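Appr-1-p processing domain protein (Thermus aquaticus Y51MC23, PDB 5M31) is a macro domain protein, a compact single-chain alpha/beta fold with a mixed six-stranded sheet packed between helices. Local coordinates at residues A[12-17]-A[141-146]; A[18-23]-A[43-48]; A[31-36]-A[89-94]; A[81-86]-A[116-121]. One frame throughout, in Å; residues are numbered along the deposited sequence.

Contact 1: A[12-17]-A[141-146]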
loop_
_atom_site.group_PDB
_atom_site.type_symbol
_atom_site.label_atom_id
_atom_site.label_comp_id
_atom_site.label_asym_id
_atom_site.label_seq_id
_atom_site.Cartn_x
_atom_site.Cartn_y
_atom_site.Cartn_z
ATOM N N LEU A 12 1.412 -13.610 8.547
ATOM C CA LEU A 12 0.824 -12.285 8.721
ATOM C C LEU A 12 1.018 -11.842 10.163
ATOM O O LEU A 12 0.633 -12.566 11.096
ATOM C CB LEU A 12 -0.669 -12.355 8.390
ATOM C CG LEU A 12 -1.495 -11.057 8.306
ATOM C CD1 LEU A 12 -0.842 -9.988 7.453
ATOM C CD2 LEU A 12 -2.868 -11.359 7.736
ATOM N N ARG A 13 1.644 -10.674 10.357
ATOM C CA ARG A 13 1.908 -10.141 11.687
ATOM C C ARG A 13 1.381 -8.715 11.755
ATOM O O ARG A 13 1.598 -7.926 10.833
ATOM C CB ARG A 13 3.415 -10.135 11.953
ATOM C CG ARG A 13 3.935 -11.322 12.786
ATOM C CD ARG A 13 3.967 -12.643 12.025
ATOM N NE ARG A 13 4.573 -13.740 12.808
ATOM C CZ ARG A 13 3.991 -14.353 13.841
ATOM N NH1 ARG A 13 2.774 -13.984 14.260
ATOM N NH2 ARG A 13 4.628 -15.343 14.470
ATOM N N PHE A 14 0.729 -8.381 12.873
ATOM C CA PHE A 14 0.215 -7.042 13.096
ATOM C C PHE A 14 1.069 -6.336 14.158
ATOM O O PHE A 14 1.144 -6.797 15.299
ATOM C CB PHE A 14 -1.267 -7.093 13.493
ATOM C CG PHE A 14 -2.203 -7.486 12.359
ATOM C CD1 PHE A 14 -2.740 -6.529 11.529
ATOM C CD2 PHE A 14 -2.572 -8.830 12.158
ATOM C CE1 PHE A 14 -3.637 -6.873 10.494
ATOM C CE2 PHE A 14 -3.437 -9.182 11.139
ATOM C CZ PHE A 14 -3.977 -8.205 10.302
ATOM N N VAL A 15 1.754 -5.252 13.766
ATOM C CA VAL A 15 2.831 -4.628 14.551
ATOM C C VAL A 15 2.622 -3.088 14.745
ATOM O O VAL A 15 1.831 -2.482 14.041
ATOM C CB VAL A 15 4.179 -4.826 13.866
ATOM C CG1 VAL A 15 4.455 -6.330 13.664
ATOM C CG2 VAL A 15 4.232 -4.127 12.522
ATOM N N ARG A 16 3.389 -2.464 15.632
ATOM C CA ARG A 16 3.401 -1.007 15.730
ATOM C C ARG A 16 4.775 -0.493 15.491
ATOM O O ARG A 16 5.795 -1.186 15.828
ATOM C CB ARG A 16 2.912 -0.545 17.105
ATOM C CG ARG A 16 1.444 -0.784 17.283
ATOM C CD ARG A 16 0.913 -0.214 18.597
ATOM N NE ARG A 16 -0.525 -0.444 18.614
ATOM C CZ ARG A 16 -1.115 -1.592 18.926
ATOM N NH1 ARG A 16 -0.417 -2.650 19.305
ATOM N NH2 ARG A 16 -2.440 -1.694 18.805
ATOM N N GLY A 17 4.851 0.697 14.932
ATOM C CA GLY A 17 6.125 1.336 14.655
ATOM C C GLY A 17 6.104 2.197 13.424
ATOM O O GLY A 17 5.012 2.622 12.957
ATOM N N ARG A 141 -10.492 -8.092 6.383
ATOM C CA ARG A 141 -10.291 -8.173 4.943
ATOM C C ARG A 141 -8.827 -8.388 4.586
ATOM O O ARG A 141 -8.514 -9.079 3.614
ATOM C CB ARG A 141 -10.815 -6.917 4.272
ATOM C CG ARG A 141 -12.335 -6.891 4.272
ATOM C CD ARG A 141 -12.890 -5.511 4.125
ATOM N NE ARG A 141 -14.361 -5.533 4.051
ATOM C CZ ARG A 141 -15.167 -5.837 5.066
ATOM N NH1 ARG A 141 -14.670 -6.237 6.242
ATOM N NH2 ARG A 141 -16.484 -5.769 4.902
ATOM N N ILE A 142 -7.926 -7.769 5.340
ATOM C CA ILE A 142 -6.490 -7.998 5.110
ATOM C C ILE A 142 -6.165 -9.470 5.376
ATOM O O ILE A 142 -5.505 -10.124 4.570
ATOM C CB ILE A 142 -5.631 -7.096 5.983
ATOM C CG1 ILE A 142 -5.783 -5.627 5.550
ATOM C CG2 ILE A 142 -4.172 -7.534 5.937
ATOM C CD1 ILE A 142 -5.142 -4.632 6.503
ATOM N N GLN A 143 -6.689 -9.994 6.471
ATOM C CA GLN A 143 -6.448 -11.418 6.824
ATOM C C GLN A 143 -6.955 -12.350 5.754
ATOM O O GLN A 143 -6.236 -13.279 5.328
ATOM C CB GLN A 143 -7.129 -11.769 8.162
ATOM C CG GLN A 143 -6.581 -10.968 9.311
ATOM C CD GLN A 143 -7.365 -11.117 10.621
ATOM O OE1 GLN A 143 -8.595 -11.149 10.634
ATOM N NE2 GLN A 143 -6.642 -11.159 11.731
ATOM N N GLU A 144 -8.179 -12.118 5.320
ATOM C CA GLU A 144 -8.775 -12.916 4.242
ATOM C C GLU A 144 -7.928 -12.885 2.982
ATOM O O GLU A 144 -7.693 -13.925 2.344
ATOM C CB GLU A 144 -10.146 -12.391 3.897
ATOM C CG GLU A 144 -11.223 -12.787 4.873
ATOM C CD GLU A 144 -12.604 -12.650 4.264
ATOM O OE1 GLU A 144 -13.289 -13.695 4.132
ATOM O OE2 GLU A 144 -12.981 -11.507 3.878
ATOM N N ALA A 145 -7.518 -11.687 2.584
ATOM C CA ALA A 145 -6.726 -11.530 1.359
ATOM C C ALA A 145 -5.306 -12.100 1.461
ATOM O O ALA A 145 -4.816 -12.751 0.531
ATOM C CB ALA A 145 -6.688 -10.066 0.932
ATOM N N LEU A 146 -4.645 -11.889 2.585
ATOM C CA LEU A 146 -3.178 -11.976 2.631
ATOM C C LEU A 146 -2.654 -13.116 3.495
ATOM O O LEU A 146 -1.442 -13.210 3.738
ATOM C CB LEU A 146 -2.585 -10.674 3.135
ATOM C CG LEU A 146 -2.860 -9.400 2.362
ATOM C CD1 LEU A 146 -1.983 -8.279 2.906
ATOM C CD2 LEU A 146 -2.610 -9.584 0.872
#
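In this macro domain helix 135-146 packs on outermost strand 11-15, an alpha-on-beta contact in which the axes of the short segments 12-15 and 141-146 approach to 10.2 Å and run roughly antiparallel at 152°. No hydrogen bond crosses; the burial of 220 Å² is van der Waals packing. The aliphatic part rests on Leu12, whose CG stands anti to the backbone N (chi1 -172°), so that CD2 reaches Gln143 CA at 3.7 Å while CD1 lies 4.4 Å from Ile142 CG2. Ile142 CG2 also meets the tip of Phe14, obliquely, and so bridges the two strand residues that point at the helix; on the strand side Leu12 and Phe14 rest on Val156 of strand 153-157. The mixed part pairs a ring with an amide: Gln143, extended beyond CG, crosses Phe14 at about a right angle, with the two planes 79° apart. Lys139 adds a cation-pi contact to the same ring. Along Gln143, CG lies 3.9 Å from Phe14 CZ, and NE2 stands 3.8 Å from Phe14 CE2.

Contact 2: A[18-23]-A[43-48]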
loop_
_atom_site.group_PDB
_atom_site.type_symbol
_atom_site.label_atom_id
_atom_site.label_comp_id
_atom_site.label_asym_id
_atom_site.label_seq_id
_atom_site.Cartn_x
_atom_site.Cartn_y
_atom_site.Cartn_z
ATOM N N ASN A 18 7.288 2.384 12.816
ATOM C CA ASN A 18 7.429 3.260 11.649
ATOM C C ASN A 18 7.434 2.388 10.400
ATOM O O ASN A 18 8.421 1.667 10.133
ATOM C CB ASN A 18 8.741 4.017 11.682
ATOM C CG ASN A 18 8.889 5.043 10.536
ATOM O OD1 ASN A 18 8.199 5.010 9.492
ATOM N ND2 ASN A 18 9.831 5.965 10.740
ATOM N N LEU A 19 6.356 2.434 9.651
ATOM C CA LEU A 19 6.248 1.608 8.433
ATOM C C LEU A 19 7.441 1.763 7.497
ATOM O O LEU A 19 7.872 0.785 6.834
ATOM C CB LEU A 19 4.981 2.025 7.647
ATOM C CG LEU A 19 4.815 1.514 6.269
ATOM C CD1 LEU A 19 4.705 -0.002 6.289
ATOM C CD2 LEU A 19 3.554 2.162 5.647
ATOM N N LEU A 20 7.972 2.976 7.429
ATOM C CA LEU A 20 9.020 3.305 6.511
ATOM C C LEU A 20 10.323 2.592 6.846
ATOM O O LEU A 20 11.119 2.408 5.964
ATOM C CB LEU A 20 9.261 4.795 6.447
ATOM C CG LEU A 20 8.100 5.586 5.873
ATOM C CD1 LEU A 20 8.510 7.033 5.679
ATOM C CD2 LEU A 20 7.673 4.953 4.573
ATOM N N GLU A 21 10.445 2.078 8.071
ATOM C CA GLU A 21 11.609 1.337 8.522
ATOM C C GLU A 21 11.494 -0.173 8.383
ATOM O O GLU A 21 12.399 -0.909 8.798
ATOM C CB GLU A 21 11.869 1.665 9.983
ATOM C CG GLU A 21 12.409 3.048 10.149
ATOM C CD GLU A 21 12.503 3.486 11.599
ATOM O OE1 GLU A 21 12.280 2.676 12.545
ATOM O OE2 GLU A 21 12.767 4.680 11.783
ATOM N N ALA A 22 10.350 -0.656 7.887
ATOM C CA ALA A 22 10.127 -2.067 7.854
ATOM C C ALA A 22 11.236 -2.697 6.949
ATOM O O ALA A 22 11.428 -2.233 5.842
ATOM C CB ALA A 22 8.777 -2.374 7.305
ATOM N N PRO A 23 11.852 -3.777 7.383
ATOM C CA PRO A 23 13.058 -4.314 6.641
ATOM C C PRO A 23 12.670 -5.326 5.586
ATOM O O PRO A 23 13.033 -6.525 5.657
ATOM C CB PRO A 23 13.878 -4.885 7.747
ATOM C CG PRO A 23 12.872 -5.441 8.711
ATOM C CD PRO A 23 11.674 -4.494 8.656
ATOM N N LEU A 43 2.111 11.545 2.533
ATOM C CA LEU A 43 3.065 12.629 2.781
ATOM C C LEU A 43 4.417 12.097 3.240
ATOM O O LEU A 43 5.471 12.525 2.759
ATOM C CB LEU A 43 2.508 13.592 3.838
ATOM C CG LEU A 43 3.434 14.744 4.182
ATOM C CD1 LEU A 43 3.922 15.463 2.938
ATOM C CD2 LEU A 43 2.729 15.723 5.106
ATOM N N GLN A 44 4.397 11.101 4.110
ATOM C CA GLN A 44 5.647 10.519 4.614
ATOM C C GLN A 44 6.388 9.846 3.457
ATOM O O GLN A 44 7.615 9.970 3.316
ATOM C CB GLN A 44 5.380 9.499 5.737
ATOM C CG GLN A 44 4.480 9.988 6.878
ATOM C CD GLN A 44 4.822 11.366 7.407
ATOM O OE1 GLN A 44 4.007 12.320 7.327
ATOM N NE2 GLN A 44 5.994 11.481 8.002
ATOM N N PHE A 45 5.623 9.135 2.626
ATOM C CA PHE A 45 6.188 8.501 1.422
ATOM C C PHE A 45 6.732 9.504 0.434
ATOM O O PHE A 45 7.800 9.281 -0.138
ATOM C CB PHE A 45 5.178 7.542 0.760
ATOM C CG PHE A 45 5.210 6.147 1.345
ATOM C CD1 PHE A 45 4.494 5.858 2.496
ATOM C CD2 PHE A 45 5.930 5.144 0.763
ATOM C CE1 PHE A 45 4.510 4.572 3.045
ATOM C CE2 PHE A 45 5.911 3.868 1.280
ATOM C CZ PHE A 45 5.225 3.565 2.401
ATOM N N LYS A 46 6.040 10.616 0.218
ATOM C CA LYS A 46 6.560 11.641 -0.700
ATOM C C LYS A 46 7.945 12.113 -0.277
ATOM O O LYS A 46 8.853 12.196 -1.099
ATOM C CB LYS A 46 5.673 12.831 -0.769
ATOM C CG LYS A 46 6.189 13.862 -1.732
ATOM C CD LYS A 46 5.143 14.900 -2.059
ATOM C CE LYS A 46 4.793 15.751 -0.866
ATOM N NZ LYS A 46 3.767 16.763 -1.234
ATOM N N ARG A 47 8.060 12.423 1.015
ATOM C CA ARG A 47 9.358 12.924 1.614
ATOM C C ARG A 47 10.476 11.871 1.587
ATOM O O ARG A 47 11.612 12.205 1.268
ATOM C CB ARG A 47 9.087 13.543 3.013
ATOM C CG ARG A 47 8.108 14.700 2.928
ATOM C CD ARG A 47 8.080 15.722 4.035
ATOM N NE ARG A 47 7.347 15.283 5.214
ATOM C CZ ARG A 47 6.583 16.059 5.984
ATOM N NH1 ARG A 47 6.299 17.319 5.654
ATOM N NH2 ARG A 47 6.030 15.540 7.072
ATOM N N ALA A 48 10.142 10.592 1.840
ATOM C CA ALA A 48 11.125 9.508 1.932
ATOM C C ALA A 48 11.498 8.992 0.570
ATOM O O ALA A 48 12.579 8.428 0.383
ATOM C CB ALA A 48 10.539 8.370 2.756
#
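A short 3-10 turn at 19-21 faces the last turns of helix 40-48, with Leu20 CA and Phe45 CA as the nearest pair, 7.8 Å apart. The turn opens with an Asx turn: Asn18 OD1 accepts from Leu20 N at 2.9 Å, the donor standing above the carbonyl plane, while Asn18 O takes Glu21 N. With Asn18 holding the turn by its side chain and its carbonyl, Leu19 and Leu20 both point toward the helix. Leu20, with CG beside its backbone N (chi1 -66°), divides its two methyls. CD2 sits over one face of the Phe45 ring, 3.6 Å from the centroid and 17° off the normal, a CH-pi contact offset toward the rim; CD1 lodges against the helix itself, 3.8 Å from Ala48 CB and 3.9 Å from Gln44 O. Leu19 has CG anti to its backbone N instead, and its CD2 meets the same ring in plane at the edge, 3.7 Å from Phe45 CE1. Two neighbouring leucines thus hold one ring by face and by edge. Beyond the two segments, Leu20 and Phe45 both lean on Leu27, and Leu19 reaches Ala122 and Tyr157, so the turn packs against strands 26-31, 120-123 and 153-157 as well as helix 40-48.

Contact 3: A[31-36]-A[89-94]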
loop_
_atom_site.group_PDB
_atom_site.type_symbol
_atom_site.label_atom_id
_atom_site.label_comp_id
_atom_site.label_asym_id
_atom_site.label_seq_id
_atom_site.Cartn_x
_atom_site.Cartn_y
_atom_site.Cartn_z
ATOM N N VAL A 31 -2.783 5.883 -1.368
ATOM C CA VAL A 31 -2.776 7.035 -2.225
ATOM C C VAL A 31 -4.190 7.344 -2.733
ATOM O O VAL A 31 -5.148 6.625 -2.455
ATOM C CB VAL A 31 -1.787 6.925 -3.400
ATOM C CG1 VAL A 31 -0.394 6.730 -2.853
ATOM C CG2 VAL A 31 -2.193 5.795 -4.345
ATOM N N ASN A 32 -4.285 8.438 -3.423
ATOM C CA ASN A 32 -5.494 8.773 -4.210
ATOM C C ASN A 32 -5.141 8.719 -5.683
ATOM O O ASN A 32 -4.009 8.324 -6.059
ATOM C CB ASN A 32 -5.990 10.155 -3.839
ATOM C CG ASN A 32 -4.930 11.237 -4.063
ATOM O OD1 ASN A 32 -4.629 11.614 -5.185
ATOM N ND2 ASN A 32 -4.301 11.666 -2.975
ATOM N N THR A 33 -6.113 9.001 -6.543
ATOM C CA THR A 33 -5.915 8.827 -7.976
ATOM C C THR A 33 -5.698 10.130 -8.701
ATOM O O THR A 33 -5.631 10.146 -9.928
ATOM C CB THR A 33 -7.106 8.099 -8.613
ATOM O OG1 THR A 33 -8.238 8.980 -8.599
ATOM C CG2 THR A 33 -7.387 6.785 -7.890
ATOM N N VAL A 34 -5.632 11.226 -7.971
ATOM C CA VAL A 34 -5.467 12.561 -8.589
ATOM C C VAL A 34 -4.064 13.185 -8.507
ATOM O O VAL A 34 -3.863 14.290 -8.984
ATOM C CB VAL A 34 -6.589 13.539 -8.125
ATOM C CG1 VAL A 34 -7.932 12.890 -8.385
ATOM C CG2 VAL A 34 -6.457 13.917 -6.657
ATOM N N GLY A 35 -3.095 12.457 -7.968
ATOM C CA GLY A 35 -1.696 12.825 -8.128
ATOM C C GLY A 35 -1.175 13.707 -7.035
ATOM O O GLY A 35 -0.211 14.432 -7.237
ATOM N N VAL A 36 -1.777 13.593 -5.845
ATOM C CA VAL A 36 -1.384 14.395 -4.695
ATOM C C VAL A 36 -0.960 13.509 -3.508
ATOM O O VAL A 36 -1.662 12.549 -3.145
ATOM C CB VAL A 36 -2.580 15.288 -4.305
ATOM C CG1 VAL A 36 -2.371 15.934 -2.951
ATOM C CG2 VAL A 36 -2.797 16.316 -5.392
ATOM N N THR A 89 -6.907 4.284 -2.122
ATOM C CA THR A 89 -7.990 3.977 -1.213
ATOM C C THR A 89 -9.126 4.931 -1.428
ATOM O O THR A 89 -10.120 4.830 -0.774
ATOM C CB THR A 89 -7.604 4.121 0.252
ATOM O OG1 THR A 89 -7.231 5.470 0.520
ATOM C CG2 THR A 89 -6.407 3.236 0.621
ATOM N N LYS A 90 -8.925 5.847 -2.336
ATOM C CA LYS A 90 -9.903 6.935 -2.601
ATOM C C LYS A 90 -9.549 7.632 -3.920
ATOM O O LYS A 90 -8.396 7.518 -4.446
ATOM C CB LYS A 90 -9.852 7.917 -1.457
ATOM C CG LYS A 90 -8.521 8.665 -1.367
ATOM C CD LYS A 90 -8.429 9.595 -0.175
ATOM C CE LYS A 90 -8.438 8.856 1.164
ATOM N NZ LYS A 90 -8.512 9.880 2.245
ATOM N N LYS A 91 -10.532 8.319 -4.506
ATOM C CA LYS A 91 -10.270 9.023 -5.750
ATOM C C LYS A 91 -9.547 10.333 -5.476
ATOM O O LYS A 91 -8.456 10.554 -5.926
ATOM C CB LYS A 91 -11.576 9.242 -6.530
ATOM C CG LYS A 91 -12.181 7.948 -6.973
ATOM C CD LYS A 91 -13.399 8.198 -7.819
ATOM C CE LYS A 91 -14.126 6.904 -8.115
ATOM N NZ LYS A 91 -15.458 7.366 -8.579
ATOM N N HIS A 92 -10.201 11.246 -4.764
ATOM C CA HIS A 92 -9.619 12.520 -4.497
ATOM C C HIS A 92 -9.109 12.541 -3.077
ATOM O O HIS A 92 -9.644 11.907 -2.191
ATOM C CB HIS A 92 -10.652 13.628 -4.719
ATOM C CG HIS A 92 -10.083 15.018 -4.693
ATOM N ND1 HIS A 92 -9.864 15.701 -3.521
ATOM C CD2 HIS A 92 -9.800 15.888 -5.690
ATOM C CE1 HIS A 92 -9.451 16.929 -3.786
ATOM N NE2 HIS A 92 -9.357 17.048 -5.101
ATOM N N TRP A 93 -8.104 13.358 -2.854
ATOM C CA TRP A 93 -7.478 13.394 -1.558
ATOM C C TRP A 93 -8.374 13.912 -0.444
ATOM O O TRP A 93 -8.175 13.583 0.704
ATOM C CB TRP A 93 -6.158 14.145 -1.635
ATOM C CG TRP A 93 -6.225 15.536 -2.081
ATOM C CD1 TRP A 93 -6.070 15.996 -3.349
ATOM C CD2 TRP A 93 -6.423 16.667 -1.268
ATOM N NE1 TRP A 93 -6.066 17.307 -3.367
ATOM C CE2 TRP A 93 -6.340 17.773 -2.102
ATOM C CE3 TRP A 93 -6.686 16.857 0.093
ATOM C CZ2 TRP A 93 -6.492 19.033 -1.646
ATOM C CZ3 TRP A 93 -6.831 18.088 0.548
ATOM C CH2 TRP A 93 -6.749 19.184 -0.298
ATOM N N ARG A 94 -9.405 14.698 -0.774
ATOM C CA ARG A 94 -10.381 15.126 0.222
ATOM C C ARG A 94 -11.429 14.107 0.635
ATOM O O ARG A 94 -12.152 14.341 1.621
ATOM C CB ARG A 94 -11.089 16.400 -0.218
ATOM C CG ARG A 94 -10.162 17.580 -0.111
ATOM C CD ARG A 94 -10.872 18.875 0.041
ATOM N NE ARG A 94 -11.317 19.370 -1.265
ATOM C CZ ARG A 94 -10.548 20.068 -2.099
ATOM N NH1 ARG A 94 -9.291 20.358 -1.749
ATOM N NH2 ARG A 94 -11.018 20.487 -3.276
HETATM O O HOH W 1 -5.200 7.152 0.667
#
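Lys91 O is gripped by one firm hydrogen bond, from Thr33 N at 2.9 Å and 158°, the donor in the carbonyl plane on a lone pair; Thr33 OG1 lies 3.1 Å from the same oxygen, but its proton has another acceptor within reach. A second backbone bond, Thr89 N to Val31 O, runs nearly along the C=O axis, and a water that bonds Thr89 OG1, itself hydrogen-bonded to Ser97 OG, donates weakly to Val31 O as well. Between the two bonds Asn32 CA makes a CA-H...O contact with Lys90 O. The buried Asn32 amide is occupied at both ends within its own loop. With CG in the crowded position between backbone N and carbonyl carbon (chi1 58°), OD1 accepts from Val34 N on a lone pair, an Asx turn, and weakly from Gly35 N, while ND2 donates to Val36 O at 2.8 Å. These bonds fix the amide's rotation, and ND2 comes 3.4 Å from Trp93 CB. Val36 CG1 lies over one face of the Trp93 indole, 4.0 Å from the five-membered-ring centroid, a CH-pi contact; Val34 CG2 meets the indole at its edge, 3.9 Å from CD1. Segments 31-36 and 89-94 leave the neighbouring strands 26-31 and 83-88 and lead to helices 40-48 and 99-116; Tyr56 of helix 50-61 bonds Asn32 O.

Contact 4: A[81-86]-A[116-121]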
loop_
_atom_site.group_PDB
_atom_site.type_symbol
_atom_site.label_atom_id
_atom_site.label_comp_id
_atom_site.label_asym_id
_atom_site.label_seq_id
_atom_site.Cartn_x
_atom_site.Cartn_y
_atom_site.Cartn_z
ATOM N N PRO A 81 13.475 -0.484 0.608
ATOM C CA PRO A 81 12.633 -1.428 -0.128
ATOM C C PRO A 81 12.832 -1.329 -1.608
ATOM O O PRO A 81 13.169 -0.254 -2.133
ATOM C CB PRO A 81 11.220 -0.982 0.229
ATOM C CG PRO A 81 11.407 0.483 0.484
ATOM C CD PRO A 81 12.665 0.591 1.215
ATOM N N ARG A 82 12.707 -2.455 -2.302
ATOM C CA ARG A 82 12.836 -2.409 -3.751
ATOM C C ARG A 82 11.590 -1.776 -4.394
ATOM O O ARG A 82 11.723 -1.058 -5.399
ATOM C CB ARG A 82 13.090 -3.794 -4.327
ATOM C CG ARG A 82 12.961 -3.763 -5.800
ATOM C CD ARG A 82 13.557 -4.995 -6.453
ATOM N NE ARG A 82 13.549 -4.847 -7.891
ATOM C CZ ARG A 82 13.859 -5.799 -8.753
ATOM N NH1 ARG A 82 14.388 -6.956 -8.337
ATOM N NH2 ARG A 82 13.764 -5.528 -10.033
ATOM N N TYR A 83 10.414 -2.099 -3.866
ATOM C CA TYR A 83 9.139 -1.663 -4.474
ATOM C C TYR A 83 8.351 -0.810 -3.548
ATOM O O TYR A 83 8.253 -1.087 -2.339
ATOM C CB TYR A 83 8.277 -2.868 -4.842
ATOM C CG TYR A 83 8.928 -3.861 -5.781
ATOM C CD1 TYR A 83 9.107 -3.578 -7.109
ATOM C CD2 TYR A 83 9.379 -5.057 -5.301
ATOM C CE1 TYR A 83 9.666 -4.500 -7.968
ATOM C CE2 TYR A 83 10.010 -5.968 -6.133
ATOM C CZ TYR A 83 10.126 -5.682 -7.465
ATOM O OH TYR A 83 10.738 -6.613 -8.326
ATOM N N ILE A 84 7.741 0.213 -4.142
ATOM C CA ILE A 84 6.667 0.994 -3.503
ATOM C C ILE A 84 5.353 0.674 -4.202
ATOM O O ILE A 84 5.297 0.787 -5.412
ATOM C CB ILE A 84 6.930 2.487 -3.595
ATOM C CG1 ILE A 84 8.325 2.864 -3.065
ATOM C CG2 ILE A 84 5.839 3.239 -2.781
ATOM C CD1 ILE A 84 8.549 2.552 -1.627
ATOM N N PHE A 85 4.387 0.094 -3.461
ATOM C CA PHE A 85 3.094 -0.301 -3.989
ATOM C C PHE A 85 2.112 0.818 -3.604
ATOM O O PHE A 85 1.749 0.904 -2.419
ATOM C CB PHE A 85 2.599 -1.563 -3.361
ATOM C CG PHE A 85 3.180 -2.862 -3.948
ATOM C CD1 PHE A 85 4.490 -3.009 -4.305
ATOM C CD2 PHE A 85 2.395 -3.982 -3.968
ATOM C CE1 PHE A 85 4.983 -4.269 -4.792
ATOM C CE2 PHE A 85 2.858 -5.218 -4.413
ATOM C CZ PHE A 85 4.156 -5.345 -4.857
ATOM N N ASN A 86 1.761 1.640 -4.583
ATOM C CA ASN A 86 0.936 2.830 -4.353
ATOM C C ASN A 86 -0.506 2.359 -4.529
ATOM O O ASN A 86 -0.943 2.100 -5.631
ATOM C CB ASN A 86 1.312 3.974 -5.276
ATOM C CG ASN A 86 2.737 4.471 -5.078
ATOM O OD1 ASN A 86 3.037 5.222 -4.133
ATOM N ND2 ASN A 86 3.679 3.960 -5.942
ATOM N N LEU A 116 5.378 -10.054 -9.126
ATOM C CA LEU A 116 6.705 -9.564 -8.868
ATOM C C LEU A 116 7.503 -10.518 -7.972
ATOM O O LEU A 116 8.686 -10.264 -7.738
ATOM C CB LEU A 116 6.673 -8.169 -8.262
ATOM C CG LEU A 116 6.156 -7.092 -9.212
ATOM C CD1 LEU A 116 5.794 -5.821 -8.485
ATOM C CD2 LEU A 116 7.187 -6.835 -10.309
ATOM N N ARG A 117 6.895 -11.633 -7.548
ATOM C CA ARG A 117 7.551 -12.630 -6.683
ATOM C C ARG A 117 8.133 -11.943 -5.437
ATOM O O ARG A 117 9.218 -12.285 -4.940
ATOM C CB ARG A 117 8.599 -13.441 -7.469
ATOM C CG ARG A 117 8.071 -13.867 -8.843
ATOM C CD ARG A 117 9.130 -14.427 -9.765
ATOM N NE ARG A 117 8.540 -14.719 -11.073
ATOM C CZ ARG A 117 9.209 -15.212 -12.120
ATOM N NH1 ARG A 117 10.528 -15.491 -12.037
ATOM N NH2 ARG A 117 8.552 -15.469 -13.263
ATOM N N VAL A 118 7.345 -11.021 -4.894
ATOM C CA VAL A 118 7.721 -10.342 -3.638
ATOM C C VAL A 118 7.606 -11.275 -2.453
ATOM O O VAL A 118 6.631 -12.029 -2.348
ATOM C CB VAL A 118 6.799 -9.108 -3.433
ATOM C CG1 VAL A 118 6.907 -8.571 -2.025
ATOM C CG2 VAL A 118 7.176 -8.064 -4.447
ATOM N N ARG A 119 8.651 -11.310 -1.584
ATOM C CA ARG A 119 8.688 -12.283 -0.498
ATOM C C ARG A 119 8.447 -11.636 0.867
ATOM O O ARG A 119 8.288 -12.338 1.855
ATOM C CB ARG A 119 10.056 -12.998 -0.449
ATOM C CG ARG A 119 10.454 -13.639 -1.751
ATOM C CD ARG A 119 9.457 -14.684 -2.218
ATOM N NE ARG A 119 9.158 -15.681 -1.185
ATOM C CZ ARG A 119 9.904 -16.739 -0.859
ATOM N NH1 ARG A 119 11.063 -17.034 -1.483
ATOM N NH2 ARG A 119 9.482 -17.552 0.110
ATOM N N SER A 120 8.472 -10.309 0.922
ATOM C CA SER A 120 8.131 -9.616 2.172
ATOM C C SER A 120 7.590 -8.245 1.855
ATOM O O SER A 120 8.044 -7.593 0.923
ATOM C CB SER A 120 9.346 -9.510 3.102
ATOM O OG SER A 120 10.396 -8.860 2.446
ATOM N N ILE A 121 6.567 -7.834 2.609
ATOM C CA ILE A 121 5.846 -6.594 2.327
ATOM C C ILE A 121 5.277 -6.057 3.635
ATOM O O ILE A 121 4.920 -6.821 4.534
ATOM C CB ILE A 121 4.722 -6.815 1.277
ATOM C CG1 ILE A 121 4.124 -5.501 0.783
ATOM C CG2 ILE A 121 3.695 -7.799 1.780
ATOM C CD1 ILE A 121 3.432 -5.634 -0.574
HETATM O O HOH W 2 11.067 -9.129 -6.970
#
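Two aromatic rings of strand 83-88, Tyr83 and Phe85, meet three aliphatic side chains at the junction of helix 99-116 and strand 120-123. Ile121 CD1 lies over one face of Phe85, 4.1 Å from the centroid and 20° off the normal, a CH-pi contact made as the side chains cross at about a right angle. Leu116 and Val118 instead reach Phe85 tip to tip, CD1 and CG2 lying 4.0 and 4.1 Å from its CZ. Leu116 CD1 also lies over one Tyr83 face, opposite Arg82 CG, while Val118 CG2 approaches Tyr83 CD2 obliquely at 3.8 Å. In this alpha/beta macro domain a Schellman motif ends the helix, Arg117 taking positive phi (53°), and turns the chain so that Leu116 and Val118 both face the rings. A water in the Tyr83 ring plane joins Tyr83 OH, at 2.9 Å, to Leu116 O, to which it donates. Further out, Val72 of strand 71-74 touches both rings, Leu109 and Ile113 of helix 99-116 pack on Phe85, and Asp74 forms a salt bridge with Arg82 NE.

In the fold
Contact 4 is the buried one, four of its five touching residues being inside, whereas contact 2 is a surface contact and contacts 1 and 3 are partly buried. Contacts 1, 2 and 4 have no direct hydrogen bond between their segments and rely mainly on apolar packing, with a glutamine amide beside a ring in contact 1 and a bridging water in contact 4; contact 3, joining two loops, adds backbone bonds. Contacts 1 and 4 involve the same sheet, contact 1 by helix 135-146 packing on strand 11-15, contact 4 through strands 83-88 and 120-123. Contact 4 touches contact 2 (Ile84 on Phe45) and contact 3 (Asn86 on Val31). Contacts 1 and 3 lie on opposite sides of the chain's centre.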